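NAD-dependent aldehyde dehydrogenase (Burkholderia multivorans, PDB 5UJU) probably oxidises aldehydes to the corresponding carboxylic acids with NAD+ as electron acceptor. Local coordinates at residues S82-A87 with V141-G146; L88-P93 with A243-A248; E136-V141 with M151-G156; G399-D404 with R435-L440. One frame throughout, in Å; residues are numbered along the deposited sequence.

Contact 1: residues S82-A87 with V141-G146; sequences SPYGVA and VMHTTG
S82 and P83 lie against the C-terminal end of helix 134-145, with the CA of S82 4.5 Å from the CA of H143, and a type I beta turn from S82 to G85 carries the chain onward. With OG anti to its backbone N (chi1 169°), S82 meets H143 at the edge of the imidazole, in the ring plane: OG and ND1 are hydrogen-bonded at 2.9 Å, and the proton may sit on either side. The same S82 OG accepts from the backbone N of Y84 at 3.0 Å, forming an ST turn. Y84 directs its ring edge toward the H143 face in an offset edge-to-face pair, the planes at 74°. M142, extended and crossing Y84 at about a right angle, lays CE over a face of the tyrosine, 4.0 Å from the ring centroid, while SD completes a Met-aromatic contact obliquely. Just past the helix, where G146 turns to positive phi, the P83 ring packs on the backbone, CG 3.5 Å from G146 N. CG2 of V86 touches H143 CE1 at 3.7 Å. One serine hydroxyl thus links the turn to a buried imidazole nitrogen and helps fix the rotation of that ring.

Contact 2: residues L88-P93 with A243-A248; sequences LDIRYP and AILPLA. With EDO (1,2-ethanediol), chain E.
Y92 gives up more surface than any other residue here, its ring packed against I244 and A248 and its hydroxyl against L245, where helix 245-260 begins. The side chains of I244 and Y92 run antiparallel past one another: CG2 of the isoleucine stands over one ring face, 3.5 Å from the centroid and only 17° off the ring normal, a close CH-pi contact displaced toward the rim at CZ. CD1 of I244 reaches the same ring at CE2, 3.8 Å away. A248, about one helical turn on, brings CB to 3.7 Å from Y92 CE1. L245 deals with the phenol end, its CB 3.3 Å from Y92 OH. The backbone N of L245 is also near that oxygen, but the angle is too poor for a hydrogen bond. L245 also meets I90, the two side chains lying crosswise with CD2 of L245 3.7 Å from CD1 of I90. On the surface, well apart from this cluster, O2 of a 1,2-ethanediol molecule, probably from the crystallisation liquor, donates a hydrogen bond to D89 OD2. The polar partner of the tyrosine is E80: OE1 bonds Y92 OH, while OE2 takes the backbone N-H groups of I244 and L245. Beside the apolar cluster, one carboxylate is therefore shared by the phenol and the start of a helix, whose dipole would probably favour its negative charge, and the short strand 92-93 is joined to helix 245-260 through both.

Contact 3: residues E136-V141 with M151-G156; sequences EIAYSV and MAFQAG
A138 CB meets the F153 ring at its edge, near the ring plane, 3.9 Å from CD1. F153 CG is anti to the backbone N (chi1 -179°), and the phenyl lies against the start of helix 134-145, where its ring meets that of F135, their planes at about 45°. At the closest approach of the helices the packing is done by small residues. A138 CB presses on the backbone of the second helix, 3.5 Å from the CA of F153, and in return A152 CB lies 3.4 Å from the carbonyl O of A138. V141 spans two turns of helix 149-156: CG1 touches A152 CB at 3.8 Å, and CG2 faces the CA of G156, 4.2 Å away. I137 CG2 completes the patch, 3.7 Å from G156 O. With alanines and a glycine at the crossing, the axes of the two segments approach to 7.8 Å at an angle of 112°. On the first helix, S140 OG donates to I137 O at 2.8 Å; that carbonyl also accepts the helical bond from V141 N. Helices 134-145 and 149-156, joined by a short connection, form a corner in the fold. S140 and V141 touch helix 245-260, E136 makes a salt bridge to R252 of that helix, Y139 packs on helix 50-60, and G156 O accepts from T218 OG1 of helix 217-230.

Contact 4: residues G399-D404 with R435-L440; sequences GAIQND and RVRTPL
I401 and R435 form the tight part of this contact, each bonding the other. I401 N donates to R435 O at 2.8 Å in a nearly straight bond (168°), and R435 NH1 returns one to I401 O, also at 2.8 Å, with the acceptor lying in the guanidinium plane. The arginine chain runs across I401, whose CG2 branch lies 3.8 Å from R435 CD, while the CG1 branch touches R437 CG at 3.8 Å. N403 CA and D404 N cover one face of the guanidinium. The outer side is looser: a bend at chi3 (-64°) turns NE of R435 toward exposed D404, whose OD1, met from above the carboxylate plane, takes NE at 2.9 Å in a salt bridge and NH2 only weakly. The carboxylate and guanidinium planes stand 87° apart. Farther along, a water joins the segments less directly, donating to G399 O and accepting from R437 N. Residues 399-404 connect helix 391-398 to helix 404-414, with N403 at the N-cap of the latter, and 435-440 leads into strand 440-445, so the pair ties this interhelical loop to the approach of an inner strand of the seven-stranded sheet containing 356-360.

From the N terminus, residues 82-87 and 88-93 run consecutively, then pair with different partners. Contact 1 closes a loop onto the end of helix 134-145; contact 2 closes a longer one, onto the start of helix 245-260, and its segments alternate with those of contact 1. Contact 3, closing the short connection between helices 134-145 and 149-156, is nested inside the loop of contact 2 and crosses contact 1, with which it shares V141. P246 touches both V141 and S140, joining contacts 1 to 3. Contact 4 follows in series, closing the excursion through helix 404-414 and strand 418-421. It meets only contact 1, through backbone hydrogen bonds G146 to A400 and P83 to R435, linking that helical region to strand 440-445.

Contact 1: residues S82-A87 with V141-G146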
loop_
_atom_site.group_PDB
_atom_site.type_symbol
_atom_site.label_atom_id
_atom_site.label_comp_id
_atom_site.label_asym_id
_atom_site.label_seq_id
_atom_site.Cartn_x
_atom_site.Cartn_y
_atom_site.Cartn_z
ATOM N N SER A 82 -8.532 2.136 -37.150
ATOM C CA SER A 82 -8.245 0.709 -37.093
ATOM C C SER A 82 -6.877 0.414 -37.707
ATOM O O SER A 82 -6.623 0.805 -38.850
ATOM C CB SER A 82 -9.305 -0.066 -37.851
ATOM O OG SER A 82 -8.902 -1.411 -38.021
ATOM N N PRO A 83 -5.982 -0.285 -37.000
ATOM C CA PRO A 83 -4.725 -0.704 -37.646
ATOM C C PRO A 83 -4.947 -1.596 -38.851
ATOM O O PRO A 83 -4.032 -1.747 -39.670
ATOM C CB PRO A 83 -3.973 -1.434 -36.520
ATOM C CG PRO A 83 -4.492 -0.789 -35.259
ATOM C CD PRO A 83 -5.967 -0.558 -35.550
ATOM N N TYR A 84 -6.141 -2.168 -39.005
ATOM C CA TYR A 84 -6.463 -2.975 -40.169
ATOM C C TYR A 84 -7.034 -2.160 -41.323
ATOM O O TYR A 84 -7.315 -2.725 -42.388
ATOM C CB TYR A 84 -7.412 -4.107 -39.766
ATOM C CG TYR A 84 -6.700 -5.150 -38.930
ATOM C CD1 TYR A 84 -5.885 -6.101 -39.535
ATOM C CD2 TYR A 84 -6.792 -5.157 -37.537
ATOM C CE1 TYR A 84 -5.213 -7.052 -38.788
ATOM C CE2 TYR A 84 -6.115 -6.124 -36.770
ATOM C CZ TYR A 84 -5.320 -7.059 -37.415
ATOM O OH TYR A 84 -4.634 -8.023 -36.703
ATOM N N GLY A 85 -7.170 -0.848 -41.159
ATOM C CA GLY A 85 -7.589 -0.001 -42.254
ATOM C C GLY A 85 -9.085 0.097 -42.449
ATOM O O GLY A 85 -9.524 0.734 -43.413
ATOM N N VAL A 86 -9.879 -0.509 -41.569
ATOM C CA VAL A 86 -11.333 -0.409 -41.625
ATOM C C VAL A 86 -11.757 0.956 -41.096
ATOM O O VAL A 86 -11.229 1.436 -40.083
ATOM C CB VAL A 86 -11.968 -1.551 -40.811
ATOM C CG1 VAL A 86 -13.472 -1.338 -40.642
ATOM C CG2 VAL A 86 -11.691 -2.883 -41.476
ATOM N N ALA A 87 -12.693 1.603 -41.794
ATOM C CA ALA A 87 -13.245 2.865 -41.320
ATOM C C ALA A 87 -14.058 2.632 -40.049
ATOM O O ALA A 87 -14.950 1.784 -40.021
ATOM C CB ALA A 87 -14.111 3.501 -42.407
ATOM N N VAL A 141 -11.358 -4.606 -29.733
ATOM C CA VAL A 141 -9.929 -4.619 -29.436
ATOM C C VAL A 141 -9.120 -4.794 -30.721
ATOM O O VAL A 141 -8.120 -4.095 -30.946
ATOM C CB VAL A 141 -9.634 -5.718 -28.394
ATOM C CG1 VAL A 141 -8.131 -6.078 -28.343
ATOM C CG2 VAL A 141 -10.152 -5.269 -27.009
ATOM N N MET A 142 -9.564 -5.706 -31.590
ATOM C CA MET A 142 -8.882 -5.949 -32.856
ATOM C C MET A 142 -8.751 -4.665 -33.663
ATOM O O MET A 142 -7.664 -4.333 -34.146
ATOM C CB MET A 142 -9.641 -7.014 -33.652
ATOM C CG MET A 142 -9.085 -7.298 -35.045
ATOM S SD MET A 142 -10.001 -8.585 -35.916
ATOM C CE MET A 142 -9.230 -8.472 -37.531
ATOM N N HIS A 143 -9.840 -3.903 -33.787
ATOM C CA HIS A 143 -9.821 -2.726 -34.641
ATOM C C HIS A 143 -9.462 -1.451 -33.899
ATOM O O HIS A 143 -9.651 -0.359 -34.441
ATOM C CB HIS A 143 -11.152 -2.591 -35.383
ATOM C CG HIS A 143 -11.331 -3.650 -36.423
ATOM N ND1 HIS A 143 -10.599 -3.667 -37.591
ATOM C CD2 HIS A 143 -12.096 -4.768 -36.443
ATOM C CE1 HIS A 143 -10.939 -4.724 -38.305
ATOM N NE2 HIS A 143 -11.843 -5.411 -37.630
ATOM N N THR A 144 -8.910 -1.557 -32.699
ATOM C CA THR A 144 -8.211 -0.409 -32.138
ATOM C C THR A 144 -6.749 -0.699 -31.863
ATOM O O THR A 144 -5.897 0.137 -32.166
ATOM C CB THR A 144 -8.875 0.090 -30.833
ATOM O OG1 THR A 144 -9.031 -0.993 -29.909
ATOM C CG2 THR A 144 -10.223 0.693 -31.134
ATOM N N THR A 145 -6.439 -1.872 -31.310
ATOM C CA THR A 145 -5.072 -2.215 -30.933
ATOM C C THR A 145 -4.291 -2.887 -32.049
ATOM O O THR A 145 -3.057 -2.882 -32.005
ATOM C CB THR A 145 -5.069 -3.151 -29.722
ATOM O OG1 THR A 145 -5.542 -4.448 -30.122
ATOM C CG2 THR A 145 -5.969 -2.597 -28.625
ATOM N N GLY A 146 -4.969 -3.485 -33.021
ATOM C CA GLY A 146 -4.307 -4.230 -34.071
ATOM C C GLY A 146 -4.040 -5.683 -33.751
ATOM O O GLY A 146 -3.422 -6.381 -34.574
#

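Contact 2: residues L88-P93 with A243-A248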
loop_
_atom_site.group_PDB
_atom_site.type_symbol
_atom_site.label_atom_id
_atom_site.label_comp_id
_atom_site.label_asym_id
_atom_site.label_seq_id
_atom_site.Cartn_x
_atom_site.Cartn_y
_atom_site.Cartn_z
ATOM N N LEU A 88 -13.743 3.376 -38.991
ATOM C CA LEU A 88 -14.469 3.262 -37.731
ATOM C C LEU A 88 -15.478 4.392 -37.571
ATOM O O LEU A 88 -16.674 4.135 -37.399
ATOM C CB LEU A 88 -13.492 3.254 -36.553
ATOM C CG LEU A 88 -12.489 2.085 -36.552
ATOM C CD1 LEU A 88 -11.623 2.147 -35.294
ATOM C CD2 LEU A 88 -13.195 0.730 -36.659
ATOM N N ASP A 89 -15.008 5.639 -37.618
ATOM C CA ASP A 89 -15.853 6.817 -37.449
ATOM C C ASP A 89 -16.749 6.689 -36.215
ATOM O O ASP A 89 -17.964 6.888 -36.277
ATOM C CB ASP A 89 -16.693 7.072 -38.698
ATOM C CG ASP A 89 -15.844 7.312 -39.918
ATOM O OD1 ASP A 89 -14.904 8.123 -39.826
ATOM O OD2 ASP A 89 -16.129 6.698 -40.965
ATOM N N ILE A 90 -16.150 6.321 -35.102
ATOM C CA ILE A 90 -16.865 6.241 -33.833
ATOM C C ILE A 90 -16.699 7.558 -33.095
ATOM O O ILE A 90 -15.605 8.133 -33.081
ATOM C CB ILE A 90 -16.343 5.084 -32.973
ATOM C CG1 ILE A 90 -16.415 3.754 -33.728
ATOM C CG2 ILE A 90 -17.115 5.035 -31.669
ATOM C CD1 ILE A 90 -15.540 2.704 -33.096
ATOM N N ARG A 91 -17.782 8.051 -32.488
ATOM C CA ARG A 91 -17.711 9.218 -31.621
ATOM C C ARG A 91 -18.313 8.877 -30.265
ATOM O O ARG A 91 -19.122 7.954 -30.134
ATOM C CB ARG A 91 -18.421 10.429 -32.248
ATOM C CG ARG A 91 -17.870 10.810 -33.622
ATOM C CD ARG A 91 -16.487 11.472 -33.545
ATOM N NE ARG A 91 -16.629 12.868 -33.133
ATOM C CZ ARG A 91 -15.641 13.761 -33.082
ATOM N NH1 ARG A 91 -14.395 13.429 -33.420
ATOM N NH2 ARG A 91 -15.908 15.001 -32.697
ATOM N N TYR A 92 -17.891 9.622 -29.249
ATOM C CA TYR A 92 -18.362 9.469 -27.880
ATOM C C TYR A 92 -18.844 10.808 -27.341
ATOM O O TYR A 92 -18.345 11.861 -27.755
ATOM C CB TYR A 92 -17.241 8.918 -26.983
ATOM C CG TYR A 92 -16.624 7.673 -27.567
ATOM C CD1 TYR A 92 -17.158 6.425 -27.286
ATOM C CD2 TYR A 92 -15.514 7.749 -28.414
ATOM C CE1 TYR A 92 -16.616 5.279 -27.834
ATOM C CE2 TYR A 92 -14.965 6.607 -28.978
ATOM C CZ TYR A 92 -15.512 5.379 -28.676
ATOM O OH TYR A 92 -14.969 4.240 -29.217
ATOM N N PRO A 93 -19.815 10.808 -26.425
ATOM C CA PRO A 93 -20.250 12.083 -25.836
ATOM C C PRO A 93 -19.116 12.709 -25.044
ATOM O O PRO A 93 -18.493 12.058 -24.205
ATOM C CB PRO A 93 -21.429 11.681 -24.937
ATOM C CG PRO A 93 -21.206 10.235 -24.620
ATOM C CD PRO A 93 -20.510 9.649 -25.838
ATOM N N ALA A 243 -7.708 3.696 -28.249
ATOM C CA ALA A 243 -8.389 2.444 -27.897
ATOM C C ALA A 243 -9.490 2.750 -26.883
ATOM O O ALA A 243 -9.425 2.332 -25.729
ATOM C CB ALA A 243 -7.429 1.400 -27.325
ATOM N N ILE A 244 -10.512 3.484 -27.321
ATOM C CA ILE A 244 -11.631 3.839 -26.441
ATOM C C ILE A 244 -12.706 2.762 -26.433
ATOM O O ILE A 244 -13.188 2.363 -25.374
ATOM C CB ILE A 244 -12.229 5.197 -26.858
ATOM C CG1 ILE A 244 -11.178 6.305 -26.771
ATOM C CG2 ILE A 244 -13.465 5.529 -25.984
ATOM C CD1 ILE A 244 -11.561 7.549 -27.584
ATOM N N LEU A 245 -13.095 2.288 -27.613
ATOM C CA LEU A 245 -14.266 1.424 -27.748
ATOM C C LEU A 245 -14.280 0.242 -26.790
ATOM O O LEU A 245 -15.341 -0.016 -26.195
ATOM C CB LEU A 245 -14.400 0.941 -29.201
ATOM C CG LEU A 245 -15.724 0.207 -29.479
ATOM C CD1 LEU A 245 -16.920 1.116 -29.123
ATOM C CD2 LEU A 245 -15.852 -0.296 -30.920
ATOM N N PRO A 246 -13.184 -0.515 -26.598
ATOM C CA PRO A 246 -13.253 -1.637 -25.643
ATOM C C PRO A 246 -13.637 -1.210 -24.238
ATOM O O PRO A 246 -14.365 -1.946 -23.562
ATOM C CB PRO A 246 -11.829 -2.245 -25.694
ATOM C CG PRO A 246 -11.312 -1.863 -27.027
ATOM C CD PRO A 246 -11.886 -0.498 -27.310
ATOM N N LEU A 247 -13.154 -0.054 -23.767
ATOM C CA LEU A 247 -13.536 0.400 -22.440
ATOM C C LEU A 247 -14.887 1.109 -22.437
ATOM O O LEU A 247 -15.562 1.111 -21.409
ATOM C CB LEU A 247 -12.461 1.311 -21.862
ATOM C CG LEU A 247 -11.217 0.489 -21.485
ATOM C CD1 LEU A 247 -10.036 1.411 -21.242
ATOM C CD2 LEU A 247 -11.494 -0.397 -20.254
ATOM N N ALA A 248 -15.299 1.702 -23.561
ATOM C CA ALA A 248 -16.645 2.276 -23.638
ATOM C C ALA A 248 -17.706 1.191 -23.514
ATOM O O ALA A 248 -18.686 1.348 -22.773
ATOM C CB ALA A 248 -16.824 3.039 -24.948
HETATM C C1 EDO E . -19.351 3.245 -40.823
HETATM O O1 EDO E . -18.423 2.382 -41.495
HETATM C C2 EDO E . -19.096 4.665 -41.309
HETATM O O2 EDO E . -17.687 4.815 -41.521
#

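Contact 3: residues E136-V141 with M151-G156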
loop_
_atom_site.group_PDB
_atom_site.type_symbol
_atom_site.label_atom_id
_atom_site.label_comp_id
_atom_site.label_asym_id
_atom_site.label_seq_id
_atom_site.Cartn_x
_atom_site.Cartn_y
_atom_site.Cartn_z
ATOM N N GLU A 136 -18.137 -9.240 -29.070
ATOM C CA GLU A 136 -18.225 -7.812 -29.368
ATOM C C GLU A 136 -16.977 -7.073 -28.904
ATOM O O GLU A 136 -16.440 -6.220 -29.623
ATOM C CB GLU A 136 -19.466 -7.215 -28.702
ATOM C CG GLU A 136 -19.527 -5.706 -28.776
ATOM C CD GLU A 136 -20.682 -5.114 -27.961
ATOM O OE1 GLU A 136 -21.353 -5.868 -27.242
ATOM O OE2 GLU A 136 -20.914 -3.900 -28.063
ATOM N N ILE A 137 -16.507 -7.385 -27.697
ATOM C CA ILE A 137 -15.292 -6.774 -27.169
ATOM C C ILE A 137 -14.062 -7.201 -27.985
ATOM O O ILE A 137 -13.168 -6.389 -28.259
ATOM C CB ILE A 137 -15.156 -7.124 -25.676
ATOM C CG1 ILE A 137 -16.279 -6.439 -24.876
ATOM C CG2 ILE A 137 -13.789 -6.721 -25.128
ATOM C CD1 ILE A 137 -16.371 -6.881 -23.422
ATOM N N ALA A 138 -14.009 -8.459 -28.415
ATOM C CA ALA A 138 -12.855 -8.904 -29.202
ATOM C C ALA A 138 -12.694 -8.072 -30.470
ATOM O O ALA A 138 -11.589 -7.611 -30.788
ATOM C CB ALA A 138 -12.990 -10.384 -29.548
ATOM N N TYR A 139 -13.786 -7.867 -31.209
ATOM C CA TYR A 139 -13.704 -7.061 -32.425
ATOM C C TYR A 139 -13.302 -5.619 -32.127
ATOM O O TYR A 139 -12.542 -5.010 -32.891
ATOM C CB TYR A 139 -15.033 -7.111 -33.185
ATOM C CG TYR A 139 -15.196 -8.405 -33.953
ATOM C CD1 TYR A 139 -14.388 -8.676 -35.050
ATOM C CD2 TYR A 139 -16.157 -9.346 -33.595
ATOM C CE1 TYR A 139 -14.515 -9.855 -35.764
ATOM C CE2 TYR A 139 -16.300 -10.531 -34.309
ATOM C CZ TYR A 139 -15.470 -10.778 -35.393
ATOM O OH TYR A 139 -15.589 -11.946 -36.116
ATOM N N SER A 140 -13.782 -5.055 -31.019
ATOM C CA SER A 140 -13.403 -3.682 -30.703
ATOM C C SER A 140 -11.924 -3.571 -30.357
ATOM O O SER A 140 -11.299 -2.543 -30.640
ATOM C CB SER A 140 -14.252 -3.145 -29.550
ATOM O OG SER A 140 -13.883 -3.716 -28.304
ATOM N N VAL A 141 -11.358 -4.606 -29.733
ATOM C CA VAL A 141 -9.929 -4.619 -29.436
ATOM C C VAL A 141 -9.120 -4.794 -30.721
ATOM O O VAL A 141 -8.120 -4.095 -30.946
ATOM C CB VAL A 141 -9.634 -5.718 -28.394
ATOM C CG1 VAL A 141 -8.131 -6.078 -28.343
ATOM C CG2 VAL A 141 -10.152 -5.269 -27.009
ATOM N N MET A 151 -6.007 -13.433 -30.411
ATOM C CA MET A 151 -5.457 -12.736 -29.250
ATOM C C MET A 151 -6.397 -11.636 -28.765
ATOM O O MET A 151 -6.525 -11.400 -27.557
ATOM C CB MET A 151 -4.089 -12.144 -29.579
ATOM C CG MET A 151 -3.542 -11.289 -28.437
ATOM S SD MET A 151 -1.899 -10.598 -28.757
ATOM C CE MET A 151 -0.926 -12.095 -28.702
ATOM N N ALA A 152 -7.040 -10.930 -29.688
ATOM C CA ALA A 152 -7.978 -9.895 -29.270
ATOM C C ALA A 152 -9.083 -10.493 -28.409
ATOM O O ALA A 152 -9.441 -9.931 -27.370
ATOM C CB ALA A 152 -8.555 -9.193 -30.497
ATOM N N PHE A 153 -9.577 -11.672 -28.786
ATOM C CA PHE A 153 -10.589 -12.355 -27.986
ATOM C C PHE A 153 -10.037 -12.767 -26.622
ATOM O O PHE A 153 -10.598 -12.417 -25.581
ATOM C CB PHE A 153 -11.105 -13.576 -28.749
ATOM C CG PHE A 153 -12.173 -14.339 -28.015
ATOM C CD1 PHE A 153 -13.517 -13.982 -28.142
ATOM C CD2 PHE A 153 -11.838 -15.405 -27.196
ATOM C CE1 PHE A 153 -14.506 -14.677 -27.459
ATOM C CE2 PHE A 153 -12.824 -16.107 -26.509
ATOM C CZ PHE A 153 -14.161 -15.738 -26.636
ATOM N N GLN A 154 -8.933 -13.511 -26.607
ATOM C CA GLN A 154 -8.400 -14.015 -25.344
ATOM C C GLN A 154 -7.902 -12.880 -24.462
ATOM O O GLN A 154 -8.350 -12.720 -23.320
ATOM C CB GLN A 154 -7.282 -15.015 -25.608
ATOM C CG GLN A 154 -7.714 -16.212 -26.393
ATOM C CD GLN A 154 -6.709 -17.343 -26.294
ATOM O OE1 GLN A 154 -5.552 -17.127 -25.924
ATOM N NE2 GLN A 154 -7.152 -18.559 -26.603
ATOM N N ALA A 155 -6.978 -12.070 -24.981
ATOM C CA ALA A 155 -6.413 -10.996 -24.170
ATOM C C ALA A 155 -7.432 -9.902 -23.878
ATOM O O ALA A 155 -7.390 -9.289 -22.807
ATOM C CB ALA A 155 -5.180 -10.409 -24.863
ATOM N N GLY A 156 -8.352 -9.628 -24.803
ATOM C CA GLY A 156 -9.318 -8.579 -24.545
ATOM C C GLY A 156 -10.518 -9.050 -23.750
ATOM O O GLY A 156 -11.123 -8.258 -23.023
#

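Contact 4: residues G399-D404 with R435-L440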
loop_
_atom_site.group_PDB
_atom_site.type_symbol
_atom_site.label_atom_id
_atom_site.label_comp_id
_atom_site.label_asym_id
_atom_site.label_seq_id
_atom_site.Cartn_x
_atom_site.Cartn_y
_atom_site.Cartn_z
ATOM N N GLY A 399 -0.457 -10.015 -36.236
ATOM C CA GLY A 399 -1.420 -8.935 -36.087
ATOM C C GLY A 399 -0.972 -7.712 -36.863
ATOM O O GLY A 399 -0.206 -7.797 -37.832
ATOM N N ALA A 400 -1.408 -6.546 -36.400
ATOM C CA ALA A 400 -1.141 -5.300 -37.096
ATOM C C ALA A 400 -0.387 -4.349 -36.181
ATOM O O ALA A 400 -0.457 -4.443 -34.955
ATOM C CB ALA A 400 -2.445 -4.640 -37.589
ATOM N N ILE A 401 0.333 -3.423 -36.799
ATOM C CA ILE A 401 1.109 -2.421 -36.073
ATOM C C ILE A 401 0.175 -1.309 -35.597
ATOM O O ILE A 401 -0.612 -0.767 -36.381
ATOM C CB ILE A 401 2.226 -1.870 -36.973
ATOM C CG1 ILE A 401 3.183 -2.992 -37.408
ATOM C CG2 ILE A 401 2.959 -0.763 -36.293
ATOM C CD1 ILE A 401 3.989 -3.577 -36.275
ATOM N N GLN A 402 0.279 -0.941 -34.314
ATOM C CA GLN A 402 -0.783 -0.135 -33.706
ATOM C C GLN A 402 -0.836 1.283 -34.280
ATOM O O GLN A 402 -1.921 1.858 -34.422
ATOM C CB GLN A 402 -0.608 -0.093 -32.183
ATOM C CG GLN A 402 -1.901 0.236 -31.399
ATOM C CD GLN A 402 -2.213 1.727 -31.322
ATOM O OE1 GLN A 402 -1.314 2.565 -31.299
ATOM N NE2 GLN A 402 -3.503 2.061 -31.286
ATOM N N ASN A 403 0.315 1.872 -34.601
ATOM C CA ASN A 403 0.350 3.262 -35.042
ATOM C C ASN A 403 1.594 3.488 -35.887
ATOM O O ASN A 403 2.519 2.668 -35.904
ATOM C CB ASN A 403 0.309 4.221 -33.850
ATOM C CG ASN A 403 1.428 3.970 -32.881
ATOM O OD1 ASN A 403 2.581 4.350 -33.119
ATOM N ND2 ASN A 403 1.102 3.303 -31.778
ATOM N N ASP A 404 1.604 4.616 -36.601
ATOM C CA ASP A 404 2.713 4.905 -37.499
ATOM C C ASP A 404 4.002 5.250 -36.763
ATOM O O ASP A 404 5.068 5.243 -37.392
ATOM C CB ASP A 404 2.339 6.058 -38.428
ATOM C CG ASP A 404 1.143 5.743 -39.295
ATOM O OD1 ASP A 404 1.129 4.653 -39.913
ATOM O OD2 ASP A 404 0.218 6.586 -39.357
ATOM N N ARG A 435 -1.897 -2.237 -41.634
ATOM C CA ARG A 435 -0.507 -1.858 -41.374
ATOM C C ARG A 435 0.185 -3.066 -40.741
ATOM O O ARG A 435 0.013 -3.337 -39.549
ATOM C CB ARG A 435 -0.453 -0.630 -40.462
ATOM C CG ARG A 435 0.945 -0.062 -40.212
ATOM C CD ARG A 435 0.931 0.889 -39.012
ATOM N NE ARG A 435 0.107 2.059 -39.265
ATOM C CZ ARG A 435 -1.011 2.356 -38.608
ATOM N NH1 ARG A 435 -1.455 1.573 -37.638
ATOM N NH2 ARG A 435 -1.692 3.445 -38.933
ATOM N N VAL A 436 0.949 -3.811 -41.541
ATOM C CA VAL A 436 1.555 -5.062 -41.093
ATOM C C VAL A 436 3.048 -4.992 -41.393
ATOM O O VAL A 436 3.434 -4.705 -42.532
ATOM C CB VAL A 436 0.925 -6.288 -41.786
ATOM C CG1 VAL A 436 1.512 -7.606 -41.237
ATOM C CG2 VAL A 436 -0.590 -6.291 -41.671
ATOM N N ARG A 437 3.879 -5.293 -40.385
ATOM C CA ARG A 437 5.333 -5.275 -40.504
ATOM C C ARG A 437 5.933 -6.470 -39.772
ATOM O O ARG A 437 5.530 -6.774 -38.647
ATOM C CB ARG A 437 5.935 -4.001 -39.888
ATOM C CG ARG A 437 5.425 -2.695 -40.423
ATOM C CD ARG A 437 5.862 -2.499 -41.851
ATOM N NE ARG A 437 5.723 -1.109 -42.289
ATOM C CZ ARG A 437 4.650 -0.626 -42.899
ATOM N NH1 ARG A 437 3.612 -1.420 -43.135
ATOM N NH2 ARG A 437 4.613 0.649 -43.272
ATOM N N THR A 438 6.924 -7.119 -40.394
ATOM C CA THR A 438 7.584 -8.282 -39.799
ATOM C C THR A 438 8.690 -7.835 -38.846
ATOM O O THR A 438 9.127 -6.684 -38.898
ATOM C CB THR A 438 8.156 -9.193 -40.893
ATOM O OG1 THR A 438 9.143 -8.495 -41.669
ATOM C CG2 THR A 438 7.038 -9.669 -41.807
ATOM N N PRO A 439 9.166 -8.720 -37.963
ATOM C CA PRO A 439 10.152 -8.287 -36.966
ATOM C C PRO A 439 11.509 -7.932 -37.562
ATOM O O PRO A 439 11.973 -8.513 -38.552
ATOM C CB PRO A 439 10.269 -9.498 -36.032
ATOM C CG PRO A 439 8.978 -10.245 -36.208
ATOM C CD PRO A 439 8.638 -10.066 -37.652
ATOM N N LEU A 440 12.144 -6.953 -36.924
ATOM C CA LEU A 440 13.520 -6.568 -37.194
ATOM C C LEU A 440 14.416 -7.189 -36.130
ATOM O O LEU A 440 14.183 -6.996 -34.930
ATOM C CB LEU A 440 13.669 -5.047 -37.183
ATOM C CG LEU A 440 15.099 -4.497 -37.288
ATOM C CD1 LEU A 440 15.700 -4.766 -38.672
ATOM C CD2 LEU A 440 15.082 -3.027 -36.987
HETATM O O HOH W 1 2.346 -6.439 -38.167
#